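Local coordinates for protein erythromycin C-12 hydroxylase (Saccharopolyspora erythraea, PDB 2JJN) that hydroxylates the macrolactone ring of erythromycin D at C-12 to give erythromycin C, as a heme-dependent cytochrome P450 monooxygenase, at residues Ile118-Val121 with Thr122-Leu126; Thr246-Leu249 with Leu250-Val254; Asp382-Arg385 with Leu386-Phe389. The protein carries 2 engineered substitutions. All blocks are in the same frame, centred on the assembly; numbering follows the deposited sequence. Where two conformers were deposited one is given.

Interaction 1: Ile118-Val121 with Thr122-Leu126; sequences IRDV and TRSLL
Ile118 and Thr122 open a run of i to i+4 contacts along helix 115-127, a single amphipathic helix at the edge of the fold. Thr122 bonds twice to the carbonyl of Ile118. Its N reaches Ile118 O at 3.0 Å, and its OG1 donates to the same Ile118 O at 2.8 Å. The two donors come from opposite faces of the carbonyl plane. OG1 stands opposite its own carbonyl carbon (chi1 -66°), and this brings it back to Ile118 O. On the inner side, Val121 CG1 meets Leu125 CD1 at 3.7 Å, the two side chains side by side. On the exposed face, two waters bridge Asp120 OD1 and Ser124 OG; the bond from the second water to OD1 is weak. Asp120 OD2 is in a salt bridge with Arg117. Arg119 CD is 3.7 Å from Arg123 NH2, and the guanidinium planes are 54° apart. Glu368 and Glu369 of helix 356-374 form salt bridges with Arg119, and Glu369 with Arg123, so these like charges are probably well compensated. Ile118, Val121 and Thr122 pack on helix 142-152. The pattern is that of an amphipathic surface helix, with a threonine hydroxyl bonded to the carbonyl one turn back.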
# COMPACT_ATOMS: atom_id res chain seq x y z
N ILE A 118 16.75 -7.68 -5.59
CA ILE A 118 15.35 -7.97 -5.77
C ILE A 118 15.20 -9.14 -6.77
O ILE A 118 14.41 -10.06 -6.55
CB ILE A 118 14.56 -6.76 -6.29
CG1 ILE A 118 14.53 -5.67 -5.19
CG2 ILE A 118 13.13 -7.16 -6.63
CD1 ILE A 118 14.07 -4.28 -5.72
N ARG A 119 15.93 -9.06 -7.85
CA ARG A 119 15.87 -10.09 -8.89
C ARG A 119 16.40 -11.43 -8.37
O ARG A 119 15.82 -12.48 -8.62
CB ARG A 119 16.62 -9.66 -10.13
CG ARG A 119 16.27 -10.59 -11.34
CD ARG A 119 16.94 -10.07 -12.62
NE ARG A 119 16.56 -8.69 -12.91
CZ ARG A 119 15.37 -8.32 -13.41
NH1 ARG A 119 14.40 -9.23 -13.69
NH2 ARG A 119 15.17 -7.02 -13.69
N ASP A 120 17.49 -11.39 -7.63
CA ASP A 120 18.09 -12.60 -7.05
C ASP A 120 17.13 -13.31 -6.10
O ASP A 120 16.90 -14.50 -6.20
CB ASP A 120 19.34 -12.14 -6.29
CG ASP A 120 20.06 -13.29 -5.61
OD1 ASP A 120 20.42 -14.23 -6.33
OD2 ASP A 120 20.33 -13.23 -4.38
N VAL A 121 16.58 -12.57 -5.13
CA VAL A 121 15.61 -13.15 -4.19
C VAL A 121 14.42 -13.71 -4.93
O VAL A 121 14.01 -14.84 -4.68
CB VAL A 121 15.16 -12.05 -3.18
CG1 VAL A 121 13.95 -12.54 -2.35
CG2 VAL A 121 16.33 -11.65 -2.27
N THR A 122 13.87 -12.96 -5.88
CA THR A 122 12.69 -13.41 -6.64
C THR A 122 12.97 -14.68 -7.41
O THR A 122 12.22 -15.67 -7.32
CB THR A 122 12.26 -12.32 -7.59
OG1 THR A 122 11.81 -11.18 -6.82
CG2 THR A 122 11.12 -12.77 -8.48
N ARG A 123 14.09 -14.68 -8.12
CA ARG A 123 14.43 -15.84 -8.97
C ARG A 123 14.66 -17.09 -8.14
O ARG A 123 14.21 -18.20 -8.51
CB ARG A 123 15.67 -15.53 -9.79
CG ARG A 123 15.90 -16.56 -10.87
CD ARG A 123 16.92 -16.09 -11.87
NE ARG A 123 16.44 -14.97 -12.67
CZ ARG A 123 17.16 -14.36 -13.62
NH1 ARG A 123 18.40 -14.78 -13.88
NH2 ARG A 123 16.69 -13.31 -14.30
N SER A 124 15.33 -16.93 -6.99
CA SER A 124 15.56 -18.09 -6.11
C SER A 124 14.32 -18.61 -5.46
O SER A 124 14.14 -19.84 -5.38
CB SER A 124 16.58 -17.71 -5.06
OG SER A 124 17.87 -17.60 -5.66
N LEU A 125 13.44 -17.71 -5.05
CA LEU A 125 12.21 -18.18 -4.41
C LEU A 125 11.34 -18.93 -5.43
O LEU A 125 10.75 -19.96 -5.13
CB LEU A 125 11.42 -16.99 -3.84
CG LEU A 125 12.10 -16.29 -2.64
CD1 LEU A 125 11.24 -15.08 -2.29
CD2 LEU A 125 12.21 -17.23 -1.44
N LEU A 126 11.21 -18.39 -6.63
CA LEU A 126 10.35 -19.05 -7.64
C LEU A 126 10.97 -20.37 -8.13
O LEU A 126 10.23 -21.31 -8.43
CB LEU A 126 10.13 -18.12 -8.84
CG LEU A 126 9.21 -16.92 -8.55
CD1 LEU A 126 9.15 -16.08 -9.78
CD2 LEU A 126 7.83 -17.41 -8.10
O HOH W 1 19.16 -16.12 -7.87
O HOH W 2 19.85 -16.27 -4.27

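Interaction 2: Thr246-Leu249 with Leu250-Val254; sequences TTVL and LGNIV
Leu249 and Ile253 meet on one face of helix 228-259, the long central helix that crosses the heme in the cytochrome P450 fold. The contact is local, between side chains one turn apart, and all the touching residues are buried. Four backbone bonds cross it. Leu250 N donates to Thr246 O at 3.0 Å, and Asn252 N to Val248 O at 3.0 Å. Ile253 N donates to Leu249 O at 2.8 Å, nearly in line with the carbonyl. Gly251 N to Thr247 O is weak, at 3.3 Å.

The polar side chains find their partners mainly outside this turn. In the conformer described, Thr246 OG1 is hydrogen-bonded to Gly242 O, one turn back. Thr247 OG1 has two carbonyl partners, Ala140 O and His243 O; its single proton can be shared between them or serve one at a time. The bond to Ala140 O ties the helix to the end of helix 135-140. The Asn252 amide is held at both ends. Its OD1 accepts from Arg255 NH2, and its ND2 is bonded to Arg285 O and Leu394 O. These bonds fix the rotation of the amide and satisfy its polar atoms in a buried place. They also join the helix to two other parts of the chain. The Asn252 amide stands beside Val248, with ND2 3.7 Å from Val248 CG1.

Thr246 and Leu249 touch the heme, so this turn forms part of the heme pocket wall. Val281 of helix 274-284 touches Leu249, Asn252 and Ile253. The Leu249 chain has CG anti to its N (chi1 -179°) and crosses that of Ile253 at a slant. Leu249 CG is 3.9 Å from Ile253 CD1.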
# COMPACT_ATOMS: atom_id res chain seq x y z
N THR A 246 3.03 -3.99 -1.36
CA THR A 246 3.70 -4.66 -2.45
C THR A 246 3.23 -6.10 -2.53
O THR A 246 2.93 -6.61 -3.63
CB THR A 246 5.26 -4.41 -2.38
OG1 THR A 246 5.53 -3.06 -1.88
CG2 THR A 246 5.93 -4.60 -3.67
N THR A 247 2.99 -6.73 -1.38
CA THR A 247 2.40 -8.08 -1.34
C THR A 247 0.98 -8.13 -1.99
O THR A 247 0.73 -8.96 -2.85
CB THR A 247 2.31 -8.57 0.09
OG1 THR A 247 3.65 -8.64 0.62
CG2 THR A 247 1.60 -9.97 0.23
N VAL A 248 0.11 -7.23 -1.59
CA VAL A 248 -1.22 -7.12 -2.20
C VAL A 248 -1.15 -6.79 -3.71
O VAL A 248 -1.92 -7.36 -4.51
CB VAL A 248 -2.01 -6.04 -1.42
CG1 VAL A 248 -3.29 -5.70 -2.15
CG2 VAL A 248 -2.28 -6.57 0.05
N LEU A 249 -0.28 -5.87 -4.10
CA LEU A 249 -0.22 -5.50 -5.52
C LEU A 249 0.20 -6.68 -6.38
O LEU A 249 -0.42 -6.92 -7.43
CB LEU A 249 0.73 -4.34 -5.74
CG LEU A 249 0.83 -3.89 -7.21
CD1 LEU A 249 -0.52 -3.49 -7.72
CD2 LEU A 249 1.80 -2.71 -7.36
N LEU A 250 1.22 -7.43 -5.93
CA LEU A 250 1.68 -8.53 -6.81
C LEU A 250 0.58 -9.57 -7.01
O LEU A 250 0.36 -10.05 -8.14
CB LEU A 250 2.94 -9.18 -6.25
CG LEU A 250 3.52 -10.29 -7.15
CD1 LEU A 250 3.83 -9.69 -8.52
CD2 LEU A 250 4.80 -10.88 -6.53
N GLY A 251 -0.15 -9.90 -5.93
CA GLY A 251 -1.34 -10.79 -6.07
C GLY A 251 -2.32 -10.18 -7.09
O GLY A 251 -2.84 -10.87 -7.97
N ASN A 252 -2.61 -8.87 -6.96
CA ASN A 252 -3.57 -8.21 -7.83
C ASN A 252 -3.11 -8.25 -9.27
O ASN A 252 -3.95 -8.39 -10.17
CB ASN A 252 -3.80 -6.76 -7.37
CG ASN A 252 -4.61 -6.73 -6.04
OD1 ASN A 252 -5.04 -7.78 -5.54
ND2 ASN A 252 -4.88 -5.51 -5.53
N ILE A 253 -1.80 -8.14 -9.49
CA ILE A 253 -1.29 -8.15 -10.87
C ILE A 253 -1.54 -9.53 -11.44
O ILE A 253 -2.07 -9.64 -12.54
CB ILE A 253 0.25 -7.86 -10.84
CG1 ILE A 253 0.48 -6.36 -10.61
CG2 ILE A 253 0.90 -8.32 -12.13
CD1 ILE A 253 1.93 -6.01 -10.31
N VAL A 254 -1.19 -10.59 -10.71
CA VAL A 254 -1.42 -11.91 -11.30
C VAL A 254 -2.90 -12.22 -11.48
O VAL A 254 -3.33 -12.78 -12.53
CB VAL A 254 -0.74 -13.00 -10.43
CG1 VAL A 254 -1.12 -14.40 -10.98
CG2 VAL A 254 0.77 -12.74 -10.49

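Interaction 3: Asp382-Arg385 with Leu386-Phe389. With SO4 (sulfate ion), chain C.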
# COMPACT_ATOMS: atom_id res chain seq x y z
N ASP A 382 -9.26 -24.99 -7.14
CA ASP A 382 -9.62 -26.42 -6.97
C ASP A 382 -10.18 -26.80 -5.59
O ASP A 382 -11.02 -27.70 -5.49
CB ASP A 382 -8.42 -27.32 -7.29
CG ASP A 382 -8.03 -27.29 -8.76
OD1 ASP A 382 -6.94 -27.82 -9.08
OD2 ASP A 382 -8.80 -26.73 -9.59
N ASP A 383 -9.70 -26.13 -4.54
CA ASP A 383 -10.12 -26.48 -3.18
C ASP A 383 -11.06 -25.45 -2.57
O ASP A 383 -11.85 -25.78 -1.68
CB ASP A 383 -8.92 -26.74 -2.28
CG ASP A 383 -8.03 -27.84 -2.81
OD1 ASP A 383 -8.56 -28.96 -3.02
OD2 ASP A 383 -6.82 -27.60 -3.04
N GLU A 384 -10.99 -24.21 -3.07
CA GLU A 384 -11.81 -23.12 -2.55
C GLU A 384 -11.67 -21.82 -3.36
O GLU A 384 -10.68 -21.64 -4.10
CB GLU A 384 -11.43 -22.83 -1.10
CG GLU A 384 -9.95 -22.69 -0.91
CD GLU A 384 -9.59 -21.92 0.33
OE1 GLU A 384 -9.93 -22.38 1.44
OE2 GLU A 384 -8.94 -20.86 0.19
N ARG A 385 -12.66 -20.95 -3.24
CA ARG A 385 -12.55 -19.60 -3.75
C ARG A 385 -11.56 -18.83 -2.89
O ARG A 385 -11.22 -19.25 -1.78
CB ARG A 385 -13.91 -18.90 -3.77
CG ARG A 385 -14.90 -19.66 -4.63
CD ARG A 385 -15.87 -18.74 -5.33
NE ARG A 385 -15.23 -17.90 -6.34
CZ ARG A 385 -14.95 -18.29 -7.58
NH1 ARG A 385 -15.22 -19.53 -7.99
NH2 ARG A 385 -14.37 -17.44 -8.42
N LEU A 386 -11.08 -17.71 -3.41
CA LEU A 386 -10.04 -16.99 -2.71
C LEU A 386 -10.53 -16.38 -1.43
O LEU A 386 -11.71 -16.00 -1.33
CB LEU A 386 -9.46 -15.91 -3.61
CG LEU A 386 -8.80 -16.46 -4.88
CD1 LEU A 386 -8.49 -15.29 -5.81
CD2 LEU A 386 -7.52 -17.15 -4.53
N ARG A 387 -9.61 -16.24 -0.48
CA ARG A 387 -9.87 -15.57 0.77
C ARG A 387 -9.45 -14.11 0.62
O ARG A 387 -8.29 -13.77 0.74
CB ARG A 387 -9.07 -16.21 1.90
CG ARG A 387 -9.78 -17.35 2.63
CD ARG A 387 -9.20 -18.71 2.29
NE ARG A 387 -7.76 -18.81 2.55
CZ ARG A 387 -7.12 -19.95 2.80
NH1 ARG A 387 -7.80 -21.09 2.86
NH2 ARG A 387 -5.82 -19.94 3.01
N HIS A 388 -10.42 -13.25 0.35
CA HIS A 388 -10.17 -11.81 0.22
C HIS A 388 -10.03 -11.17 1.57
O HIS A 388 -10.68 -11.60 2.56
CB HIS A 388 -11.35 -11.15 -0.50
CG HIS A 388 -11.41 -11.45 -1.95
ND1 HIS A 388 -11.31 -10.47 -2.91
CD2 HIS A 388 -11.56 -12.62 -2.61
CE1 HIS A 388 -11.43 -11.01 -4.10
NE2 HIS A 388 -11.57 -12.32 -3.96
N PHE A 389 -9.18 -10.14 1.65
CA PHE A 389 -9.24 -9.25 2.82
C PHE A 389 -10.63 -8.60 2.85
O PHE A 389 -11.22 -8.23 1.81
CB PHE A 389 -8.15 -8.17 2.73
CG PHE A 389 -6.77 -8.71 2.95
CD1 PHE A 389 -6.32 -9.01 4.23
CD2 PHE A 389 -5.92 -8.96 1.89
CE1 PHE A 389 -5.06 -9.52 4.42
CE2 PHE A 389 -4.63 -9.47 2.08
CZ PHE A 389 -4.22 -9.79 3.38
S SO4 C . -12.66 -15.34 -6.22
O1 SO4 C . -12.23 -16.71 -6.01
O2 SO4 C . -12.59 -14.64 -4.96
O3 SO4 C . -14.03 -15.31 -6.73
O4 SO4 C . -11.84 -14.67 -7.24
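A surface loop between strands 378-379 and 400-402 holds this contact, in which Glu384 pairs with Arg387 and a sulfate is bound by the chain around Leu386. The loop has no regular helix or strand here. In the conformer described, Glu384 OE1 and Arg387 NH1 form a salt bridge at 2.9 Å. Its hydrogen bond is weak, with an N-H...O angle of 128°. The arginine has a second conformer, so the pair is probably not permanent. The two side chains cross at about a right angle. Both carboxylate oxygens come to the same nitrogen: Glu384 OE2 is also 2.9 Å from Arg387 NH1 and lies over one face of the guanidinium. The two planes are 82° apart, which rules out a flat, two-pronged pair.

The sulfate, probably from the crystallisation liquor, is gripped by backbone and side chains. Leu386 N donates to O1 of the sulfate at 3.0 Å in an almost straight bond. Arg385 lends two donors to one oxygen: NE is 2.9 Å and NH2 2.7 Å from sulfate O3, which lies at the guanidinium edge. Bends at chi2 and chi3 fold the arginine chain toward the ion. His388 NE2 donates to sulfate O2 at 2.7 Å, at the edge of the ring. With Arg381 NE, two arginines, a histidine and a backbone N-H surround the anion.

Backbone bonds link Arg387 to Arg397 and Phe389 to Gly395. Leu386 packs on Leu399, and both Leu386 and His388 touch Arg255 of helix 228-259. Phe389 goes inward against helix 165-171.

In the fold
Interaction 2 is the buried core contact, interaction 1 is partly buried, and interaction 3 lies at the surface. Interactions 1 and 2 are each a turn of one helix, and both helices pack against helices 135-140 and 356-374. They are about 16 Å apart between centres and do not touch. Interaction 3 has no helix; its chemistry is mostly ionic and polar, with a salt bridge and a bound sulfate, though Phe389 turns inward. Interaction 1 mixes charged outer side chains with an apolar inner face. Interaction 2 pairs apolar packing with buried, satisfied polar groups beside the heme. Interactions 2 and 3 meet directly, Val248 CG2 lying 4.2 Å from Phe389 CE2.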